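Side-chain contacts in hypothetical protein (Chromobacterium violaceum, PDB 2O3I), which is of unknown function but belongs to the DUF917 family and has S-Me-THD-like N- and C-terminal domains: residues 51-54 / 55-58; 9-12 / 13-17; 380-383 / 384-387; 243-246 / 247-251. The protein carries 2 engineered substitutions. All coordinates share one frame; numbering follows the deposited sequence.

Interaction 1: residues 51-54 / 55-58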
loop_
_atom_site.group_PDB
_atom_site.type_symbol
_atom_site.label_atom_id
_atom_site.label_comp_id
_atom_site.label_asym_id
_atom_site.label_seq_id
_atom_site.Cartn_x
_atom_site.Cartn_y
_atom_site.Cartn_z
ATOM N N VAL A 51 30.596 0.112 -15.824
ATOM C CA VAL A 51 29.409 0.047 -16.674
ATOM C C VAL A 51 29.616 -1.070 -17.687
ATOM O O VAL A 51 30.614 -1.080 -18.398
ATOM C CB VAL A 51 29.187 1.352 -17.460
ATOM C CG1 VAL A 51 27.857 1.274 -18.210
ATOM C CG2 VAL A 51 29.235 2.551 -16.518
ATOM N N VAL A 52 28.668 -2.000 -17.760
ATOM C CA VAL A 52 28.771 -3.131 -18.680
ATOM C C VAL A 52 27.622 -3.188 -19.692
ATOM O O VAL A 52 26.534 -2.653 -19.448
ATOM C CB VAL A 52 28.794 -4.473 -17.898
ATOM C CG1 VAL A 52 29.976 -4.503 -16.934
ATOM C CG2 VAL A 52 27.494 -4.650 -17.125
ATOM N N ASP A 53 27.869 -3.830 -20.832
ATOM C CA ASP A 53 26.832 -3.976 -21.845
ATOM C C ASP A 53 25.979 -5.172 -21.453
ATOM O O ASP A 53 26.413 -6.032 -20.685
ATOM C CB ASP A 53 27.433 -4.199 -23.231
ATOM C CG ASP A 53 28.245 -3.006 -23.711
ATOM O OD1 ASP A 53 29.492 -3.052 -23.599
ATOM O OD2 ASP A 53 27.632 -2.018 -24.189
ATOM N N VAL A 54 24.759 -5.215 -21.971
ATOM C CA VAL A 54 23.844 -6.297 -21.654
ATOM C C VAL A 54 24.475 -7.680 -21.823
ATOM O O VAL A 54 24.319 -8.539 -20.957
ATOM C CB VAL A 54 22.561 -6.204 -22.517
ATOM C CG1 VAL A 54 21.631 -7.368 -22.208
ATOM C CG2 VAL A 54 21.852 -4.872 -22.258
ATOM N N ASP A 55 25.194 -7.891 -22.925
ATOM C CA ASP A 55 25.822 -9.190 -23.194
ATOM C C ASP A 55 27.009 -9.508 -22.285
ATOM O O ASP A 55 27.550 -10.617 -22.324
ATOM C CB ASP A 55 26.274 -9.282 -24.661
ATOM C CG ASP A 55 25.112 -9.218 -25.647
ATOM O OD1 ASP A 55 24.106 -9.932 -25.446
ATOM O OD2 ASP A 55 25.210 -8.459 -26.636
ATOM N N GLU A 56 27.418 -8.540 -21.472
ATOM C CA GLU A 56 28.529 -8.738 -20.549
ATOM C C GLU A 56 28.010 -9.024 -19.144
ATOM O O GLU A 56 28.720 -9.594 -18.313
ATOM C CB GLU A 56 29.425 -7.498 -20.519
ATOM C CG GLU A 56 30.071 -7.183 -21.850
ATOM C CD GLU A 56 30.945 -5.948 -21.800
ATOM O OE1 GLU A 56 30.440 -4.874 -21.403
ATOM O OE2 GLU A 56 32.136 -6.048 -22.165
ATOM N N ALA A 57 26.771 -8.619 -18.887
ATOM C CA ALA A 57 26.149 -8.818 -17.585
ATOM C C ALA A 57 25.775 -10.285 -17.408
ATOM O O ALA A 57 24.600 -10.644 -17.441
ATOM C CB ALA A 57 24.917 -7.940 -17.465
ATOM N N THR A 58 26.779 -11.127 -17.191
ATOM C CA THR A 58 26.554 -12.559 -17.057
ATOM C C THR A 58 27.048 -13.212 -15.762
ATOM O O THR A 58 26.749 -14.380 -15.510
ATOM C CB THR A 58 27.205 -13.313 -18.241
ATOM O OG1 THR A 58 28.617 -13.061 -18.241
ATOM C CG2 THR A 58 26.623 -12.844 -19.566
#
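Glu-56 folds back over Asp-53 at the end of strand 49-52. CB rests 3.4 Å from the carbonyl oxygen Asp-53 O. CG runs on past the main chain of the same residue, about as far from Asp-53 N as from Asp-53 O, because chi1 of -62° sets it beside the backbone N of Glu-56 and the chain is then extended at chi2. CD lies 3.7 Å from Asp-53 OD1 and only slightly farther from Asp-53 N. At the tip, OE1 accepts the N-H of Asp-53 at 2.8 Å from N to OE1, in a nearly straight bond (176°) that uses the anti lone pair, the one facing away from OE2.

The return bond is made by the main chain: Glu-56 N donates to Asp-53 O, also at 2.8 Å. Both bonds lie within the tight turn that takes the chain off the mixed sheet toward strand 61-69. Ala-57 N adds a bond to Val-54 O, with N and O 3.2 Å apart, and Ala-57 is itself the centre of an inverse gamma turn.

The two side chains run side by side in the same direction, their carboxylate planes 42° apart, with OD1 of Asp-53 3.0 Å from OE1 of Glu-56. Two acceptors so close should repel if both are charged; the N-H of Asp-53 and a weak bond from Ala-2 N to OE1 probably offset this. Earlier in the strand, CG2 of Val-52 approaches CB of Ala-57 at 4.2 Å, and both side chains pack on Tyr-103 of strand 101-105.

Interaction 2: residues 9-12 / 13-17; sequences DLEP and LLQGA
Leu-14 N donates to Leu-10 O at 3.0 Å, and Gly-16 N reaches Pro-12 O at the same N-to-O separation with a straighter N-H approach (169°). Leu-13 N to Asp-9 O and Gln-15 N to Glu-11 O complete four successive i to i+4 bonds, the pattern of an alpha-helix, here the first turns of helix 10-19. Pro-12 has no N-H to give, which costs little in the first turn, where an N-H has no helical carbonyl before it to bond.

The carboxylate of Glu-11 has its main partner outside these turns, in a salt bridge from OE1 to Arg-32. Its chain leaves with CG anti to the backbone N (chi1 170°) and bends at chi2, which swings the carboxylate along the helix toward the next turn. There OE2 lies 3.7 Å from the methyl CD2 of Leu-14, the two side chains crossing at a slant.

Leu-14 holds the less common chi1 of 60°, with CG between its own backbone N and carbonyl carbon. This lays the branch back over the preceding turn: CG sits 3.2 Å from Glu-11 O, and CD2 3.1 Å from Leu-10 O. Further round, CD2 of Leu-10 meets CD2 of Leu-13 at 4.3 Å.

The helix is buried among three others: Leu-10 and Leu-14 pack on helix 28-35, Pro-12 and Leu-13 on helix 225-237, and Leu-14 and Ala-17 on helix 111-124.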
loop_
_atom_site.group_PDB
_atom_site.type_symbol
_atom_site.label_atom_id
_atom_site.label_comp_id
_atom_site.label_asym_id
_atom_site.label_seq_id
_atom_site.Cartn_x
_atom_site.Cartn_y
_atom_site.Cartn_z
ATOM N N ASP A 9 32.251 12.621 -14.540
ATOM C CA ASP A 9 31.427 12.160 -15.657
ATOM C C ASP A 9 29.925 12.261 -15.349
ATOM O O ASP A 9 29.096 12.178 -16.252
ATOM C CB ASP A 9 31.744 10.704 -16.006
ATOM C CG ASP A 9 33.129 10.526 -16.584
ATOM O OD1 ASP A 9 33.611 11.448 -17.276
ATOM O OD2 ASP A 9 33.727 9.449 -16.356
ATOM N N LEU A 10 29.577 12.438 -14.079
ATOM C CA LEU A 10 28.174 12.509 -13.697
ATOM C C LEU A 10 27.455 13.756 -14.206
ATOM O O LEU A 10 26.268 13.702 -14.525
ATOM C CB LEU A 10 28.031 12.413 -12.171
ATOM C CG LEU A 10 28.593 11.141 -11.526
ATOM C CD1 LEU A 10 28.326 11.172 -10.044
ATOM C CD2 LEU A 10 27.949 9.900 -12.155
ATOM N N GLU A 11 28.171 14.873 -14.290
ATOM C CA GLU A 11 27.564 16.119 -14.754
ATOM C C GLU A 11 27.154 16.031 -16.220
ATOM O O GLU A 11 26.026 16.377 -16.574
ATOM C CB GLU A 11 28.517 17.299 -14.528
ATOM C CG GLU A 11 28.088 18.598 -15.198
ATOM C CD GLU A 11 26.739 19.129 -14.711
ATOM O OE1 GLU A 11 26.237 20.097 -15.318
ATOM O OE2 GLU A 11 26.181 18.597 -13.730
ATOM N N PRO A 12 28.063 15.579 -17.100
ATOM C CA PRO A 12 27.647 15.496 -18.505
ATOM C C PRO A 12 26.614 14.392 -18.724
ATOM O O PRO A 12 25.746 14.494 -19.594
ATOM C CB PRO A 12 28.960 15.220 -19.243
ATOM C CG PRO A 12 29.797 14.519 -18.224
ATOM C CD PRO A 12 29.505 15.306 -16.960
ATOM N N LEU A 13 26.720 13.340 -17.923
ATOM C CA LEU A 13 25.819 12.198 -18.004
ATOM C C LEU A 13 24.381 12.596 -17.702
ATOM O O LEU A 13 23.451 12.194 -18.396
ATOM C CB LEU A 13 26.267 11.115 -17.013
ATOM C CG LEU A 13 25.378 9.878 -16.857
ATOM C CD1 LEU A 13 25.166 9.191 -18.200
ATOM C CD2 LEU A 13 26.026 8.932 -15.865
ATOM N N LEU A 14 24.198 13.381 -16.652
ATOM C CA LEU A 14 22.862 13.798 -16.280
ATOM C C LEU A 14 22.309 14.787 -17.297
ATOM O O LEU A 14 21.113 14.784 -17.568
ATOM C CB LEU A 14 22.868 14.386 -14.864
ATOM C CG LEU A 14 23.717 15.610 -14.536
ATOM C CD1 LEU A 14 22.894 16.885 -14.757
ATOM C CD2 LEU A 14 24.167 15.512 -13.070
ATOM N N GLN A 15 23.183 15.609 -17.874
ATOM C CA GLN A 15 22.765 16.591 -18.874
ATOM C C GLN A 15 22.195 15.889 -20.096
ATOM O O GLN A 15 21.100 16.213 -20.564
ATOM C CB GLN A 15 23.944 17.455 -19.323
ATOM C CG GLN A 15 24.482 18.414 -18.276
ATOM C CD GLN A 15 24.494 19.852 -18.763
ATOM O OE1 GLN A 15 25.279 20.673 -18.289
ATOM N NE2 GLN A 15 23.611 20.166 -19.705
ATOM N N GLY A 16 22.960 14.926 -20.609
ATOM C CA GLY A 16 22.540 14.181 -21.779
ATOM C C GLY A 16 21.283 13.388 -21.496
ATOM O O GLY A 16 20.367 13.363 -22.317
ATOM N N ALA A 17 21.241 12.752 -20.328
ATOM C CA ALA A 17 20.097 11.938 -19.919
ATOM C C ALA A 17 18.838 12.783 -19.779
ATOM O O ALA A 17 17.733 12.301 -20.036
ATOM C CB ALA A 17 20.398 11.213 -18.594
#

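Interaction 3: residues 380-383 / 384-387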
loop_
_atom_site.group_PDB
_atom_site.type_symbol
_atom_site.label_atom_id
_atom_site.label_comp_id
_atom_site.label_asym_id
_atom_site.label_seq_id
_atom_site.Cartn_x
_atom_site.Cartn_y
_atom_site.Cartn_z
ATOM N N LEU A 380 -5.189 11.580 -21.499
ATOM C CA LEU A 380 -4.895 12.986 -21.740
ATOM C C LEU A 380 -5.675 13.536 -22.932
ATOM O O LEU A 380 -5.315 14.572 -23.500
ATOM C CB LEU A 380 -3.396 13.200 -21.963
ATOM C CG LEU A 380 -2.508 13.252 -20.718
ATOM C CD1 LEU A 380 -2.304 11.855 -20.148
ATOM C CD2 LEU A 380 -1.174 13.870 -21.098
ATOM N N GLY A 381 -6.732 12.833 -23.323
ATOM C CA GLY A 381 -7.558 13.304 -24.421
ATOM C C GLY A 381 -7.200 12.951 -25.858
ATOM O O GLY A 381 -8.010 13.198 -26.755
ATOM N N TYR A 382 -6.013 12.406 -26.109
ATOM C CA TYR A 382 -5.662 12.044 -27.482
ATOM C C TYR A 382 -5.997 10.588 -27.734
ATOM O O TYR A 382 -5.419 9.697 -27.119
ATOM C CB TYR A 382 -4.177 12.274 -27.777
ATOM C CG TYR A 382 -3.795 11.877 -29.189
ATOM C CD1 TYR A 382 -3.180 10.650 -29.459
ATOM C CD2 TYR A 382 -4.104 12.706 -30.266
ATOM C CE1 TYR A 382 -2.887 10.265 -30.776
ATOM C CE2 TYR A 382 -3.820 12.334 -31.573
ATOM C CZ TYR A 382 -3.212 11.118 -31.826
ATOM O OH TYR A 382 -2.935 10.770 -33.127
ATOM N N LEU A 383 -6.930 10.349 -28.647
ATOM C CA LEU A 383 -7.334 8.992 -28.960
ATOM C C LEU A 383 -7.067 8.620 -30.417
ATOM O O LEU A 383 -7.665 7.688 -30.949
ATOM C CB LEU A 383 -8.815 8.796 -28.610
ATOM C CG LEU A 383 -9.172 8.890 -27.119
ATOM C CD1 LEU A 383 -9.211 10.343 -26.679
ATOM C CD2 LEU A 383 -10.522 8.240 -26.874
ATOM N N GLY A 384 -6.157 9.350 -31.052
ATOM C CA GLY A 384 -5.809 9.067 -32.434
ATOM C C GLY A 384 -4.741 7.985 -32.517
ATOM O O GLY A 384 -4.421 7.359 -31.513
ATOM N N PRO A 385 -4.166 7.738 -33.697
ATOM C CA PRO A 385 -3.142 6.697 -33.777
ATOM C C PRO A 385 -1.758 7.263 -33.505
ATOM O O PRO A 385 -1.587 8.474 -33.411
ATOM C CB PRO A 385 -3.283 6.209 -35.209
ATOM C CG PRO A 385 -3.523 7.504 -35.943
ATOM C CD PRO A 385 -4.535 8.216 -35.045
ATOM N N TYR A 386 -0.771 6.384 -33.371
ATOM C CA TYR A 386 0.598 6.821 -33.152
ATOM C C TYR A 386 1.101 7.246 -34.527
ATOM O O TYR A 386 0.961 6.499 -35.494
ATOM C CB TYR A 386 1.446 5.661 -32.614
ATOM C CG TYR A 386 2.954 5.869 -32.676
ATOM C CD1 TYR A 386 3.799 4.826 -33.063
ATOM C CD2 TYR A 386 3.537 7.090 -32.322
ATOM C CE1 TYR A 386 5.192 4.987 -33.097
ATOM C CE2 TYR A 386 4.927 7.260 -32.351
ATOM C CZ TYR A 386 5.744 6.201 -32.740
ATOM O OH TYR A 386 7.108 6.352 -32.769
ATOM N N ALA A 387 1.662 8.448 -34.616
ATOM C CA ALA A 387 2.181 8.959 -35.881
ATOM C C ALA A 387 3.672 9.269 -35.766
ATOM O O ALA A 387 4.061 10.389 -35.442
ATOM C CB ALA A 387 1.420 10.209 -36.284
#
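Tyr-382 lays one face of its ring against the main chain of Gly-384, whose N lies 3.4 Å above the ring plane and over its centre. The overlap continues toward the phenol end, where CZ is 3.4 Å from the CA of Gly-384 and CE1 is equally far from its carbonyl oxygen. A stretch of peptide, with no side chain of its own, thus covers that face of the ring.

Beyond Gly-384 the hydroxyl finds its partner. OH of Tyr-382 donates to the carbonyl oxygen of Pro-385 at 2.7 Å, in the carbonyl plane and on a lone pair, with a C=O...OH angle of 142°. The acceptor lies at the ring edge, near the plane of the ring, so the phenol is held by its edge at one end while the glycine backbone lies across its face. CD of Pro-385 is also near, 3.6 Å from the same OH.

This arrangement stands just after a helix terminus. Gly-381, with positive phi, is the C-prime residue of the Schellman motif that ends helix 367-379, and the chain leaves it as an irregular tail that doubles over the first aromatic residue. Tyr-382 reaches forward alongside that tail because its CG is anti to the backbone N (chi1 179°), which carries the ring along the path of the residues that follow. The side chain of Tyr-382 also touches Leu-303 of strand 301-306 and Pro-312 of a nearby loop. Further along the tail, the hydroxyl of Tyr-386 is hydrogen-bonded to Asp-318.

Interaction 4: residues 243-246 / 247-251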
loop_
_atom_site.group_PDB
_atom_site.type_symbol
_atom_site.label_atom_id
_atom_site.label_comp_id
_atom_site.label_asym_id
_atom_site.label_seq_id
_atom_site.Cartn_x
_atom_site.Cartn_y
_atom_site.Cartn_z
ATOM N N THR A 243 22.757 25.735 -30.431
ATOM C CA THR A 243 21.576 26.041 -31.227
ATOM C C THR A 243 20.799 24.769 -31.523
ATOM O O THR A 243 21.371 23.675 -31.581
ATOM C CB THR A 243 21.942 26.671 -32.583
ATOM O OG1 THR A 243 22.752 25.752 -33.325
ATOM C CG2 THR A 243 22.693 27.975 -32.393
ATOM N N ALA A 244 19.495 24.920 -31.726
ATOM C CA ALA A 244 18.636 23.789 -32.041
ATOM C C ALA A 244 19.159 23.067 -33.284
ATOM O O ALA A 244 19.176 21.837 -33.334
ATOM C CB ALA A 244 17.200 24.273 -32.269
ATOM N N GLU A 245 19.587 23.834 -34.284
ATOM C CA GLU A 245 20.114 23.263 -35.522
ATOM C C GLU A 245 21.355 22.428 -35.224
ATOM O O GLU A 245 21.522 21.330 -35.755
ATOM C CB GLU A 245 20.478 24.370 -36.509
ATOM C CG GLU A 245 20.896 23.866 -37.883
ATOM C CD GLU A 245 21.342 24.990 -38.810
ATOM O OE1 GLU A 245 20.706 26.066 -38.787
ATOM O OE2 GLU A 245 22.317 24.795 -39.569
ATOM N N ALA A 246 22.229 22.958 -34.374
ATOM C CA ALA A 246 23.443 22.245 -34.002
ATOM C C ALA A 246 23.096 20.961 -33.251
ATOM O O ALA A 246 23.790 19.961 -33.378
ATOM C CB ALA A 246 24.333 23.137 -33.131
HETATM N N MSE A 247 22.024 20.992 -32.465
HETATM C CA MSE A 247 21.618 19.805 -31.712
HETATM C C MSE A 247 21.210 18.709 -32.682
HETATM O O MSE A 247 21.632 17.558 -32.547
HETATM C CB MSE A 247 20.460 20.141 -30.761
HETATM C CG MSE A 247 19.813 18.931 -30.092
HETATM SE SE MSE A 247 21.062 17.776 -29.134
HETATM C CE MSE A 247 20.748 18.428 -27.340
ATOM N N LEU A 248 20.395 19.076 -33.668
ATOM C CA LEU A 248 19.945 18.120 -34.672
ATOM C C LEU A 248 21.137 17.590 -35.470
ATOM O O LEU A 248 21.199 16.402 -35.793
ATOM C CB LEU A 248 18.935 18.771 -35.619
ATOM C CG LEU A 248 17.611 19.202 -34.985
ATOM C CD1 LEU A 248 16.811 19.983 -36.013
ATOM C CD2 LEU A 248 16.827 17.984 -34.503
ATOM N N ASP A 249 22.081 18.469 -35.789
ATOM C CA ASP A 249 23.258 18.041 -36.527
ATOM C C ASP A 249 24.012 16.991 -35.707
ATOM O O ASP A 249 24.313 15.909 -36.209
ATOM C CB ASP A 249 24.171 19.239 -36.838
ATOM C CG ASP A 249 23.612 20.136 -37.944
ATOM O OD1 ASP A 249 22.513 19.841 -38.459
ATOM O OD2 ASP A 249 24.270 21.141 -38.302
ATOM N N PHE A 250 24.286 17.306 -34.442
ATOM C CA PHE A 250 25.011 16.399 -33.545
ATOM C C PHE A 250 24.315 15.051 -33.424
ATOM O O PHE A 250 24.946 13.993 -33.535
ATOM C CB PHE A 250 25.146 17.011 -32.141
ATOM C CG PHE A 250 25.964 16.172 -31.184
ATOM C CD1 PHE A 250 27.353 16.260 -31.169
ATOM C CD2 PHE A 250 25.345 15.271 -30.321
ATOM C CE1 PHE A 250 28.109 15.462 -30.313
ATOM C CE2 PHE A 250 26.095 14.472 -29.468
ATOM C CZ PHE A 250 27.478 14.567 -29.462
ATOM N N LEU A 251 23.011 15.097 -33.178
ATOM C CA LEU A 251 22.221 13.885 -33.031
ATOM C C LEU A 251 22.341 12.985 -34.247
ATOM O O LEU A 251 22.513 11.775 -34.121
ATOM C CB LEU A 251 20.749 14.237 -32.813
ATOM C CG LEU A 251 20.355 14.906 -31.488
ATOM C CD1 LEU A 251 18.923 15.429 -31.599
ATOM C CD2 LEU A 251 20.475 13.919 -30.339
#
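Asp-249 N donates to Glu-245 O at 2.9 Å, with an N-H...O angle of 156°, and the side chain of Asp-249 leans over the same carbonyl. Its chi1 of -74° sets CG beside the backbone N, bringing CG to 3.3 Å from Glu-245 O. OD1 is 3.2 Å from Glu-245 O as well, but both atoms are acceptors and no bond joins them. The carboxylate stays over the preceding turn, with long, weak ion pairs to Arg-252 and Arg-253. Glu-245 extends away from the axis, and its OE2 stands 4.3 Å from OD2 of Asp-249; the two like charges would probably disfavour each other mildly, an effect the arginines may soften.

These residues form the opening turns of helix 244-255. Thr-243 is its N-cap: OG1 accepts the N-H of Ala-246 at 3.0 Å from N, the hydroxyl being placed for this by a chi1 of 60°. The carbonyl of Thr-243 meanwhile starts the i to i+4 series by accepting from Met-247 N, and Ala-244 N, at the open first turn, is bonded to Glu-325.

On the inner side, CB of Met-247, a selenomethionine, lies 3.3 Å from Ala-244 O, and CG of Leu-248 is 3.5 Å from the same oxygen. Both side chains then lead off to Ile-356 of strand 352-358, while Met-247 and Phe-250 also press on Leu-232 of helix 225-237.

Along the chain the order is interaction 2, interaction 1, interaction 4 and interaction 3. The first two belong to the N-terminal S-Me-THD-like domain: helix 10-19 and the turn leaving strand 49-52 of the mixed sheet, their centres 21 Å apart. Interaction 4 belongs to the C-terminal S-Me-THD-like domain and packs on strand 352-358 of the antiparallel sheet, whose strand 301-306 also receives residues 380-383 of interaction 3. Helix 225-237 touches both interaction 2 and interaction 4, whose nearest atoms are about 7 Å apart, and thus links the two domains. The four are separate local contacts, none touching another, that shape individual helix starts and turns across both domains and the C-terminal tail.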